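Local coordinates for putative GH105 family protein (Salmonella enterica subsp. enterica serovar Paratyphi A, PDB 3QWT), which is of unknown function but is probably a glycoside hydrolase acting on unsaturated oligosaccharides such as those released from pectin, at residues 163-169 and 213-219; 147-153 and 193-197. All blocks are in the same frame, centred on the assembly; numbering follows the deposited sequence.

From the N terminus, the chain leaves helix 131-143, enters the 147-153 loop and reaches strand 165-167. It then runs through helices 170-184 and 188-205, and afterwards forms strand 216-218. Contact 2 closes 39 intervening residues by docking the loop on helix 188-205; contact 1 closes 43 by pairing the strands that bracket the two helices. The segments alternate (147-153, 163-169, 193-197, 213-219), so the closures cross and do not nest. Their centres lie about 12 Å apart, and they touch directly: Q164 NE2 is 2.9 Å from D149 OD1, a probable hydrogen bond, and Y219 CE1 packs 3.4 Å from T148 OG1.

Contact 1. Residues 163-169 and 213-219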
loop_
_atom_site.group_PDB
_atom_site.type_symbol
_atom_site.label_atom_id
_atom_site.label_comp_id
_atom_site.label_asym_id
_atom_site.label_seq_id
_atom_site.Cartn_x
_atom_site.Cartn_y
_atom_site.Cartn_z
ATOM N N HIS A 163 -33.726 -30.976 -10.622
ATOM C CA HIS A 163 -34.256 -29.719 -10.139
ATOM C C HIS A 163 -34.097 -29.590 -8.623
ATOM O O HIS A 163 -34.357 -30.535 -7.865
ATOM C CB HIS A 163 -35.723 -29.586 -10.537
ATOM C CG HIS A 163 -36.247 -28.196 -10.408
ATOM N ND1 HIS A 163 -35.726 -27.139 -11.127
ATOM C CD2 HIS A 163 -37.224 -27.678 -9.629
ATOM C CE1 HIS A 163 -36.368 -26.033 -10.801
ATOM N NE2 HIS A 163 -37.281 -26.333 -9.892
ATOM N N GLN A 164 -33.637 -28.419 -8.193
ATOM C CA GLN A 164 -33.586 -28.075 -6.769
ATOM C C GLN A 164 -32.678 -28.947 -5.892
ATOM O O GLN A 164 -32.717 -28.820 -4.673
ATOM C CB GLN A 164 -34.999 -28.076 -6.178
ATOM C CG GLN A 164 -35.875 -26.945 -6.671
ATOM C CD GLN A 164 -35.512 -25.612 -6.044
ATOM O OE1 GLN A 164 -34.338 -25.290 -5.858
ATOM N NE2 GLN A 164 -36.525 -24.834 -5.702
ATOM N N GLN A 165 -31.874 -29.823 -6.494
ATOM C CA GLN A 165 -31.015 -30.728 -5.715
ATOM C C GLN A 165 -29.574 -30.235 -5.608
ATOM O O GLN A 165 -29.026 -29.654 -6.570
ATOM C CB GLN A 165 -30.978 -32.133 -6.329
ATOM C CG GLN A 165 -32.295 -32.867 -6.395
ATOM C CD GLN A 165 -32.119 -34.258 -7.008
ATOM O OE1 GLN A 165 -31.034 -34.835 -6.940
ATOM N NE2 GLN A 165 -33.179 -34.792 -7.608
HETATM N N MSE A 166 -28.972 -30.499 -4.442
HETATM C CA MSE A 166 -27.544 -30.268 -4.189
HETATM C C MSE A 166 -26.898 -31.585 -3.736
HETATM O O MSE A 166 -27.445 -32.285 -2.880
HETATM C CB MSE A 166 -27.351 -29.187 -3.123
HETATM C CG MSE A 166 -27.808 -27.791 -3.548
HETATM SE SE MSE A 166 -27.583 -26.350 -2.217
HETATM C CE MSE A 166 -25.617 -26.251 -2.099
ATOM N N TRP A 167 -25.753 -31.936 -4.313
ATOM C CA TRP A 167 -25.079 -33.187 -3.936
ATOM C C TRP A 167 -23.670 -32.940 -3.417
ATOM O O TRP A 167 -23.030 -31.954 -3.802
ATOM C CB TRP A 167 -24.953 -34.135 -5.140
ATOM C CG TRP A 167 -26.231 -34.552 -5.792
ATOM C CD1 TRP A 167 -27.452 -33.977 -5.651
ATOM C CD2 TRP A 167 -26.401 -35.644 -6.702
ATOM N NE1 TRP A 167 -28.377 -34.641 -6.422
ATOM C CE2 TRP A 167 -27.755 -35.664 -7.082
ATOM C CE3 TRP A 167 -25.537 -36.604 -7.231
ATOM C CZ2 TRP A 167 -28.277 -36.620 -7.964
ATOM C CZ3 TRP A 167 -26.050 -37.547 -8.118
ATOM C CH2 TRP A 167 -27.412 -37.550 -8.468
ATOM N N ASP A 168 -23.169 -33.860 -2.591
ATOM C CA ASP A 168 -21.746 -33.866 -2.237
ATOM C C ASP A 168 -20.840 -33.656 -3.468
ATOM O O ASP A 168 -19.936 -32.837 -3.450
ATOM C CB ASP A 168 -21.354 -35.205 -1.617
ATOM C CG ASP A 168 -22.234 -35.597 -0.421
ATOM O OD1 ASP A 168 -23.009 -34.766 0.086
ATOM O OD2 ASP A 168 -22.138 -36.753 0.020
ATOM N N ASP A 169 -21.091 -34.451 -4.505
ATOM C CA ASP A 169 -20.216 -34.596 -5.654
ATOM C C ASP A 169 -19.934 -33.231 -6.317
ATOM O O ASP A 169 -18.879 -33.010 -6.911
ATOM C CB ASP A 169 -20.839 -35.582 -6.670
ATOM C CG ASP A 169 -21.254 -36.940 -6.026
ATOM O OD1 ASP A 169 -20.678 -37.999 -6.381
ATOM O OD2 ASP A 169 -22.162 -36.954 -5.166
ATOM N N TRP A 213 -21.428 -36.881 6.247
ATOM C CA TRP A 213 -22.313 -36.115 5.369
ATOM C C TRP A 213 -23.412 -36.945 4.704
ATOM O O TRP A 213 -23.231 -38.128 4.419
ATOM C CB TRP A 213 -21.499 -35.459 4.257
ATOM C CG TRP A 213 -20.746 -34.240 4.670
ATOM C CD1 TRP A 213 -19.968 -34.088 5.773
ATOM C CD2 TRP A 213 -20.664 -33.010 3.942
ATOM N NE1 TRP A 213 -19.418 -32.818 5.794
ATOM C CE2 TRP A 213 -19.830 -32.143 4.678
ATOM C CE3 TRP A 213 -21.231 -32.553 2.747
ATOM C CZ2 TRP A 213 -19.542 -30.841 4.252
ATOM C CZ3 TRP A 213 -20.946 -31.266 2.319
ATOM C CH2 TRP A 213 -20.110 -30.417 3.078
ATOM N N PHE A 214 -24.542 -36.305 4.425
ATOM C CA PHE A 214 -25.569 -36.931 3.617
ATOM C C PHE A 214 -25.260 -36.773 2.133
ATOM O O PHE A 214 -24.693 -35.761 1.706
ATOM C CB PHE A 214 -26.932 -36.335 3.949
ATOM C CG PHE A 214 -27.371 -36.613 5.357
ATOM C CD1 PHE A 214 -27.577 -37.912 5.778
ATOM C CD2 PHE A 214 -27.549 -35.583 6.262
ATOM C CE1 PHE A 214 -27.975 -38.177 7.095
ATOM C CE2 PHE A 214 -27.944 -35.846 7.572
ATOM C CZ PHE A 214 -28.154 -37.144 7.983
ATOM N N HIS A 215 -25.648 -37.756 1.340
ATOM C CA HIS A 215 -25.352 -37.687 -0.087
ATOM C C HIS A 215 -25.999 -36.472 -0.758
ATOM O O HIS A 215 -25.313 -35.688 -1.420
ATOM C CB HIS A 215 -25.749 -38.976 -0.820
ATOM C CG HIS A 215 -25.362 -38.976 -2.264
ATOM N ND1 HIS A 215 -25.955 -39.800 -3.197
ATOM C CD2 HIS A 215 -24.438 -38.246 -2.933
ATOM C CE1 HIS A 215 -25.412 -39.574 -4.382
ATOM N NE2 HIS A 215 -24.490 -38.639 -4.249
ATOM N N GLY A 216 -27.309 -36.312 -0.580
ATOM C CA GLY A 216 -28.033 -35.257 -1.264
ATOM C C GLY A 216 -29.008 -34.441 -0.428
ATOM O O GLY A 216 -29.391 -34.825 0.688
ATOM N N TRP A 217 -29.409 -33.306 -1.005
ATOM C CA TRP A 217 -30.395 -32.395 -0.433
ATOM C C TRP A 217 -31.290 -31.869 -1.548
ATOM O O TRP A 217 -30.820 -31.569 -2.653
ATOM C CB TRP A 217 -29.699 -31.206 0.252
ATOM C CG TRP A 217 -30.613 -30.039 0.512
ATOM C CD1 TRP A 217 -30.746 -28.921 -0.255
ATOM C CD2 TRP A 217 -31.527 -29.884 1.603
ATOM N NE1 TRP A 217 -31.684 -28.081 0.292
ATOM C CE2 TRP A 217 -32.182 -28.656 1.430
ATOM C CE3 TRP A 217 -31.865 -30.676 2.703
ATOM C CZ2 TRP A 217 -33.142 -28.191 2.325
ATOM C CZ3 TRP A 217 -32.821 -30.216 3.585
ATOM C CH2 TRP A 217 -33.449 -28.988 3.392
ATOM N N SER A 218 -32.574 -31.729 -1.259
ATOM C CA SER A 218 -33.470 -31.110 -2.220
ATOM C C SER A 218 -34.277 -29.973 -1.611
ATOM O O SER A 218 -34.839 -30.103 -0.520
ATOM C CB SER A 218 -34.414 -32.136 -2.836
ATOM O OG SER A 218 -35.296 -31.480 -3.726
ATOM N N TYR A 219 -34.337 -28.858 -2.326
ATOM C CA TYR A 219 -35.127 -27.729 -1.865
ATOM C C TYR A 219 -36.597 -27.929 -2.208
ATOM O O TYR A 219 -37.462 -27.177 -1.763
ATOM C CB TYR A 219 -34.602 -26.420 -2.442
ATOM C CG TYR A 219 -33.483 -25.806 -1.618
ATOM C CD1 TYR A 219 -32.215 -25.645 -2.143
ATOM C CD2 TYR A 219 -33.707 -25.391 -0.315
ATOM C CE1 TYR A 219 -31.197 -25.078 -1.396
ATOM C CE2 TYR A 219 -32.703 -24.823 0.435
ATOM C CZ TYR A 219 -31.448 -24.670 -0.112
ATOM O OH TYR A 219 -30.439 -24.117 0.635
#
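A two-stranded antiparallel sheet spans the loops at one end of a helical hairpin in this alpha/alpha toroid, joining the approach to helix 170-184 with the chain leaving helix 188-205. The axes of strands 165-167 and 216-218 come within 4.6 Å, and their directions differ by 164°. M166 and W217 form the hydrogen-bonded pair, with M166 N to W217 O at 2.8 Å and W217 N to M166 O at 2.9 Å; the flanking pairs Q165-S218 and W167-G216 are non-hydrogen-bonded. Beyond the strands, Y219 N to Q164 O (2.9 Å) and D168 N to H215 O (3.1 Å) continue the backbone pairing at both ends.

Side chains separate by face. Selenomethionine M166 and W217 lie on the face meeting helix 188-205, where both touch N204; M166 SE also makes an oblique Met-aromatic contact with Y219, 3.9 Å from CE1. On the other face, W167 NE1 donates to Q165 OE1 at 2.7 Å, and the W167 indole stacks on H155. G216 sits opposite W167 and adds no side chain there, while the H215 ring lies oblique to the six-membered ring of W167, their centroids 5.2 Å apart and planes at 65°.

A bound glycerol, probably from the crystallisation liquor, lies about 3 Å from the D169 side chain and may mark a pocket beside this end of the sheet. D169 OD1 accepts from W236, and H215 ND1 is hydrogen-bonded to Y354 OH. The histidine and carboxylate also join across the two segments: H215 NE2 donates to D169 OD2 at 3.0 Å, with an N-H...O angle of 137°.

Contact 2. Residues 147-153 and 193-197; sequences RTDHGGM and EATYQ
Q197 lays its side-chain amide against the backbone of G151-M153 and bonds through both ends: NE2 donates to G151 O at 2.7 Å, and OE1 accepts from M153 N at 2.9 Å. Its chi1 and chi2 are both m (-72° and -58°), and its CA lies 6.4 Å from that of G152. Selenomethionine M153 packs alongside, with CG 3.2 Å from Q197 CD.

The loop is tightly folded. H150 and G151 have left-handed backbone angles, phi/psi 60°/25° and 60°/27°, and G152 N reaches D149 O at 3.2 Å; T148 N to G152 O (2.7 Å) closes the turn. At G152, a beta carbon would lie 2.7 Å from T148 OG1, too close to fit.

Residues 193-197 are regular helix, with Q197 N to E193 O at 2.9 Å, and belong to helix 188-205 of the alpha/alpha toroid; the contact fastens the loop following helix 131-143 to this helix. One helical turn also aligns two side chains: E193 (chi1 t, chi2 p) accepts at OE1 from Q197 NE2, 2.9 Å away. R147 NH2 adds a salt bridge to E193 OE1 at 3.1 Å, weak as a hydrogen bond, while its NH1 binds A141 O. A water accepts from R147 NE (2.9 Å) and donates to G151 O and E193 OE1 (both 2.7 Å).

Y196, with chi1 t, directs OH to H150 O at 2.7 Å. R258 of the second subunit makes a cation-pi contact with this ring and a salt bridge to E193 OE2.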
loop_
_atom_site.group_PDB
_atom_site.type_symbol
_atom_site.label_atom_id
_atom_site.label_comp_id
_atom_site.label_asym_id
_atom_site.label_seq_id
_atom_site.Cartn_x
_atom_site.Cartn_y
_atom_site.Cartn_z
ATOM N N ARG A 147 -29.288 -22.695 -10.785
ATOM C CA ARG A 147 -29.130 -22.603 -9.314
ATOM C C ARG A 147 -30.401 -23.007 -8.583
ATOM O O ARG A 147 -31.503 -22.788 -9.082
ATOM C CB ARG A 147 -28.746 -21.189 -8.859
ATOM C CG ARG A 147 -27.457 -20.638 -9.456
ATOM C CD ARG A 147 -26.232 -21.386 -8.964
ATOM N NE ARG A 147 -25.057 -20.516 -8.920
ATOM C CZ ARG A 147 -24.142 -20.430 -9.882
ATOM N NH1 ARG A 147 -24.256 -21.154 -10.982
ATOM N NH2 ARG A 147 -23.113 -19.606 -9.755
ATOM N N THR A 148 -30.242 -23.571 -7.392
ATOM C CA THR A 148 -31.369 -23.852 -6.529
ATOM C C THR A 148 -31.698 -22.591 -5.754
ATOM O O THR A 148 -31.047 -21.566 -5.945
ATOM C CB THR A 148 -31.029 -24.951 -5.513
ATOM O OG1 THR A 148 -30.124 -24.439 -4.526
ATOM C CG2 THR A 148 -30.403 -26.158 -6.203
ATOM N N ASP A 149 -32.717 -22.676 -4.894
ATOM C CA ASP A 149 -32.955 -21.706 -3.839
ATOM C C ASP A 149 -31.625 -21.303 -3.218
ATOM O O ASP A 149 -30.709 -22.127 -3.101
ATOM C CB ASP A 149 -33.810 -22.338 -2.724
ATOM C CG ASP A 149 -35.254 -22.600 -3.146
ATOM O OD1 ASP A 149 -35.577 -22.489 -4.351
ATOM O OD2 ASP A 149 -36.066 -22.931 -2.257
ATOM N N HIS A 150 -31.537 -20.044 -2.802
ATOM C CA HIS A 150 -30.375 -19.542 -2.081
ATOM C C HIS A 150 -29.121 -19.688 -2.925
ATOM O O HIS A 150 -28.019 -19.787 -2.401
ATOM C CB HIS A 150 -30.227 -20.272 -0.740
ATOM C CG HIS A 150 -31.366 -20.033 0.193
ATOM N ND1 HIS A 150 -31.656 -18.783 0.703
ATOM C CD2 HIS A 150 -32.296 -20.875 0.710
ATOM C CE1 HIS A 150 -32.715 -18.866 1.493
ATOM N NE2 HIS A 150 -33.119 -20.126 1.521
ATOM N N GLY A 151 -29.314 -19.718 -4.240
ATOM C CA GLY A 151 -28.211 -19.687 -5.173
ATOM C C GLY A 151 -27.265 -20.850 -5.002
ATOM O O GLY A 151 -26.084 -20.749 -5.320
ATOM N N GLY A 152 -27.783 -21.965 -4.496
ATOM C CA GLY A 152 -26.993 -23.178 -4.434
ATOM C C GLY A 152 -26.780 -23.724 -5.830
ATOM O O GLY A 152 -27.659 -23.630 -6.688
HETATM N N MSE A 153 -25.606 -24.281 -6.077
HETATM C CA MSE A 153 -25.355 -24.923 -7.360
HETATM C C MSE A 153 -26.198 -26.190 -7.501
HETATM O O MSE A 153 -26.171 -27.074 -6.636
HETATM C CB MSE A 153 -23.881 -25.237 -7.517
HETATM C CG MSE A 153 -23.058 -23.978 -7.725
HETATM SE SE MSE A 153 -21.277 -24.432 -8.313
HETATM C CE MSE A 153 -20.770 -22.729 -9.119
ATOM N N GLU A 193 -17.484 -17.096 -5.048
ATOM C CA GLU A 193 -18.594 -17.972 -5.378
ATOM C C GLU A 193 -18.319 -19.362 -4.828
ATOM O O GLU A 193 -19.195 -20.007 -4.246
ATOM C CB GLU A 193 -18.781 -18.031 -6.897
ATOM C CG GLU A 193 -19.823 -19.044 -7.342
ATOM C CD GLU A 193 -21.243 -18.713 -6.861
ATOM O OE1 GLU A 193 -22.102 -19.619 -6.865
ATOM O OE2 GLU A 193 -21.508 -17.547 -6.500
ATOM N N ALA A 194 -17.090 -19.820 -5.023
ATOM C CA ALA A 194 -16.698 -21.161 -4.597
ATOM C C ALA A 194 -16.832 -21.362 -3.067
ATOM O O ALA A 194 -17.351 -22.367 -2.598
ATOM C CB ALA A 194 -15.279 -21.468 -5.079
ATOM N N THR A 195 -16.369 -20.381 -2.309
ATOM C CA THR A 195 -16.477 -20.391 -0.854
ATOM C C THR A 195 -17.916 -20.391 -0.411
ATOM O O THR A 195 -18.297 -21.146 0.495
ATOM C CB THR A 195 -15.805 -19.157 -0.275
ATOM O OG1 THR A 195 -14.454 -19.147 -0.733
ATOM C CG2 THR A 195 -15.835 -19.180 1.274
ATOM N N TYR A 196 -18.722 -19.538 -1.041
ATOM C CA TYR A 196 -20.138 -19.532 -0.726
ATOM C C TYR A 196 -20.751 -20.910 -0.983
ATOM O O TYR A 196 -21.496 -21.431 -0.152
ATOM C CB TYR A 196 -20.883 -18.446 -1.480
ATOM C CG TYR A 196 -22.367 -18.478 -1.252
ATOM C CD1 TYR A 196 -22.921 -17.944 -0.088
ATOM C CD2 TYR A 196 -23.222 -19.069 -2.185
ATOM C CE1 TYR A 196 -24.281 -17.970 0.138
ATOM C CE2 TYR A 196 -24.605 -19.099 -1.974
ATOM C CZ TYR A 196 -25.121 -18.547 -0.800
ATOM O OH TYR A 196 -26.471 -18.574 -0.565
ATOM N N GLN A 197 -20.419 -21.516 -2.117
ATOM C CA GLN A 197 -20.974 -22.829 -2.392
ATOM C C GLN A 197 -20.595 -23.827 -1.273
ATOM O O GLN A 197 -21.425 -24.632 -0.847
ATOM C CB GLN A 197 -20.567 -23.327 -3.776
ATOM C CG GLN A 197 -21.269 -22.589 -4.923
ATOM C CD GLN A 197 -22.791 -22.686 -4.823
ATOM O OE1 GLN A 197 -23.334 -23.707 -4.373
ATOM N NE2 GLN A 197 -23.485 -21.619 -5.226
HETATM O O HOH W 1 -24.652 -18.812 -6.560
#